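Local coordinates for NAD-dependent epimerase/dehydratase domain-containing protein (Ruegeria pomeroyi DSS-3, PDB 3IUS) that is of unknown function but, as a member of the NAD-dependent epimerase/dehydratase family, probably binds a dinucleotide cofactor through a Rossmann-type domain, at residues 15-20 with 66-71. Residues are numbered along the deposited sequence; the frame is centred on the assembly and turned at random.
Sequences YTARVL and HLLIST. With EDO (1,2-ethanediol), chain E.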
loop_
_atom_site.group_PDB
_atom_site.type_symbol
_atom_site.label_atom_id
_atom_site.label_comp_id
_atom_site.label_asym_id
_atom_site.label_seq_id
_atom_site.Cartn_x
_atom_site.Cartn_y
_atom_site.Cartn_z
ATOM N N TYR A 15 -9.312 0.937 -0.324
ATOM C CA TYR A 15 -9.084 0.940 1.116
ATOM C C TYR A 15 -8.151 2.058 1.584
ATOM O O TYR A 15 -8.514 2.853 2.452
ATOM C CB TYR A 15 -8.559 -0.429 1.565
ATOM C CG TYR A 15 -8.418 -0.567 3.063
ATOM C CD1 TYR A 15 -9.532 -0.775 3.871
ATOM C CD2 TYR A 15 -7.174 -0.490 3.668
ATOM C CE1 TYR A 15 -9.402 -0.893 5.247
ATOM C CE2 TYR A 15 -7.034 -0.606 5.037
ATOM C CZ TYR A 15 -8.148 -0.810 5.822
ATOM O OH TYR A 15 -7.999 -0.924 7.184
ATOM N N THR A 16 -6.960 2.118 0.995
ATOM C CA THR A 16 -5.948 3.095 1.385
ATOM C C THR A 16 -6.338 4.526 1.028
ATOM O O THR A 16 -6.298 5.415 1.876
ATOM C CB THR A 16 -4.580 2.760 0.754
ATOM O OG1 THR A 16 -4.092 1.534 1.311
ATOM C CG2 THR A 16 -3.567 3.867 1.014
ATOM N N ALA A 17 -6.706 4.749 -0.228
ATOM C CA ALA A 17 -7.039 6.091 -0.702
ATOM C C ALA A 17 -8.232 6.701 0.047
ATOM O O ALA A 17 -8.315 7.914 0.210
ATOM C CB ALA A 17 -7.299 6.070 -2.208
ATOM N N ARG A 18 -9.150 5.854 0.507
ATOM C CA ARG A 18 -10.318 6.324 1.252
ATOM C C ARG A 18 -9.958 6.894 2.621
ATOM O O ARG A 18 -10.583 7.853 3.079
ATOM C CB ARG A 18 -11.365 5.214 1.379
ATOM C CG ARG A 18 -12.073 4.942 0.066
ATOM C CD ARG A 18 -12.878 3.664 0.103
ATOM N NE ARG A 18 -13.134 3.192 -1.254
ATOM C CZ ARG A 18 -13.882 2.138 -1.557
ATOM N NH1 ARG A 18 -14.461 1.436 -0.592
ATOM N NH2 ARG A 18 -14.048 1.790 -2.829
ATOM N N VAL A 19 -8.961 6.313 3.282
ATOM C CA VAL A 19 -8.520 6.862 4.555
ATOM C C VAL A 19 -7.897 8.235 4.334
ATOM O O VAL A 19 -8.115 9.148 5.127
ATOM C CB VAL A 19 -7.535 5.940 5.303
ATOM C CG1 VAL A 19 -8.110 4.539 5.429
ATOM C CG2 VAL A 19 -6.189 5.920 4.616
ATOM N N LEU A 20 -7.151 8.384 3.246
ATOM C CA LEU A 20 -6.568 9.676 2.905
ATOM C C LEU A 20 -7.662 10.692 2.606
ATOM O O LEU A 20 -7.635 11.806 3.128
ATOM C CB LEU A 20 -5.643 9.547 1.699
ATOM C CG LEU A 20 -5.063 10.870 1.198
ATOM C CD1 LEU A 20 -4.263 11.562 2.291
ATOM C CD2 LEU A 20 -4.217 10.643 -0.045
ATOM N N HIS A 66 -3.421 17.076 -8.242
ATOM C CA HIS A 66 -2.743 15.947 -7.644
ATOM C C HIS A 66 -3.305 14.657 -8.227
ATOM O O HIS A 66 -4.515 14.533 -8.414
ATOM C CB HIS A 66 -2.935 15.959 -6.126
ATOM C CG HIS A 66 -2.270 17.111 -5.436
ATOM N ND1 HIS A 66 -2.689 18.416 -5.590
ATOM C CD2 HIS A 66 -1.224 17.152 -4.579
ATOM C CE1 HIS A 66 -1.923 19.211 -4.866
ATOM N NE2 HIS A 66 -1.022 18.470 -4.245
ATOM N N LEU A 67 -2.414 13.713 -8.519
ATOM C CA LEU A 67 -2.792 12.374 -8.973
ATOM C C LEU A 67 -2.351 11.312 -7.975
ATOM O O LEU A 67 -1.218 11.326 -7.501
ATOM C CB LEU A 67 -2.139 12.073 -10.323
ATOM C CG LEU A 67 -2.972 11.989 -11.597
ATOM C CD1 LEU A 67 -4.067 13.040 -11.624
ATOM C CD2 LEU A 67 -2.064 12.086 -12.828
ATOM N N LEU A 68 -3.249 10.387 -7.657
ATOM C CA LEU A 68 -2.887 9.226 -6.855
ATOM C C LEU A 68 -3.286 7.956 -7.610
ATOM O O LEU A 68 -4.363 7.894 -8.205
ATOM C CB LEU A 68 -3.565 9.278 -5.486
ATOM C CG LEU A 68 -3.305 8.074 -4.572
ATOM C CD1 LEU A 68 -1.836 8.010 -4.148
ATOM C CD2 LEU A 68 -4.218 8.097 -3.348
ATOM N N ILE A 69 -2.415 6.954 -7.596
ATOM C CA ILE A 69 -2.656 5.713 -8.332
ATOM C C ILE A 69 -2.577 4.494 -7.427
ATOM O O ILE A 69 -1.505 4.167 -6.924
ATOM C CB ILE A 69 -1.619 5.524 -9.450
ATOM C CG1 ILE A 69 -1.487 6.800 -10.288
ATOM C CG2 ILE A 69 -1.956 4.305 -10.300
ATOM C CD1 ILE A 69 -2.669 7.082 -11.165
ATOM N N SER A 70 -3.710 3.824 -7.229
ATOM C CA SER A 70 -3.769 2.601 -6.431
ATOM C C SER A 70 -3.978 1.373 -7.316
ATOM O O SER A 70 -4.074 0.251 -6.821
ATOM C CB SER A 70 -4.918 2.673 -5.412
ATOM O OG SER A 70 -4.731 3.706 -4.461
ATOM N N THR A 71 -4.052 1.590 -8.623
ATOM C CA THR A 71 -4.408 0.526 -9.559
ATOM C C THR A 71 -3.264 -0.466 -9.765
ATOM O O THR A 71 -2.163 -0.075 -10.128
ATOM C CB THR A 71 -4.822 1.106 -10.923
ATOM O OG1 THR A 71 -3.717 1.818 -11.496
ATOM C CG2 THR A 71 -5.994 2.059 -10.760
HETATM C C1 EDO E . -9.364 7.837 8.355
HETATM O O1 EDO E . -8.964 9.101 7.699
HETATM C C2 EDO E . -10.667 7.247 7.896
HETATM O O2 EDO E . -11.086 5.928 7.628
HETATM O O HOH W 1 -6.658 2.861 -2.576
#
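Helix 15-24 passes over the C-terminal end of strand 66-69, coming nearest where the CA atoms of Ala17 and Ser70 stand 7.5 Å apart, an example of how a Rossmann-type fold seats its first helix on the sheet through small and branched apolar residues. Ala17 and Leu20, one turn apart on the helix, both send their CB toward the strand, and Leu68 rises to meet them. With CG anti to the backbone N (chi1 178°), Leu68 brings a single methyl against both residues: CD2 is 3.9 Å from Ala17 CB and 4.2 Å from CD2 of Leu20, whose side chain runs aslant to its own. Just beyond the strand, Ser70 OG lies 4.2 Å from Ala17 CB, a loose contact of hydroxyl and methyl. The polar link between the two chain pieces is water 1, which lies 2.8 Å from Ser70 OG while accepting a bond from Ala17 N at 3.0 Å; the backbone N-H of Ala17 is thereby given a partner. Ala17 fits the alanine of a probable GxGxxA motif with Gly12 and Gly14, consistent with a dinucleotide-binding strand-turn-helix. Its side chain also rests on Ser10 of strand 7-11, which pairs in parallel with strand 66-69, whose other neighbour is strand 97-103; helix 185-197 packs against Thr16 and Val19.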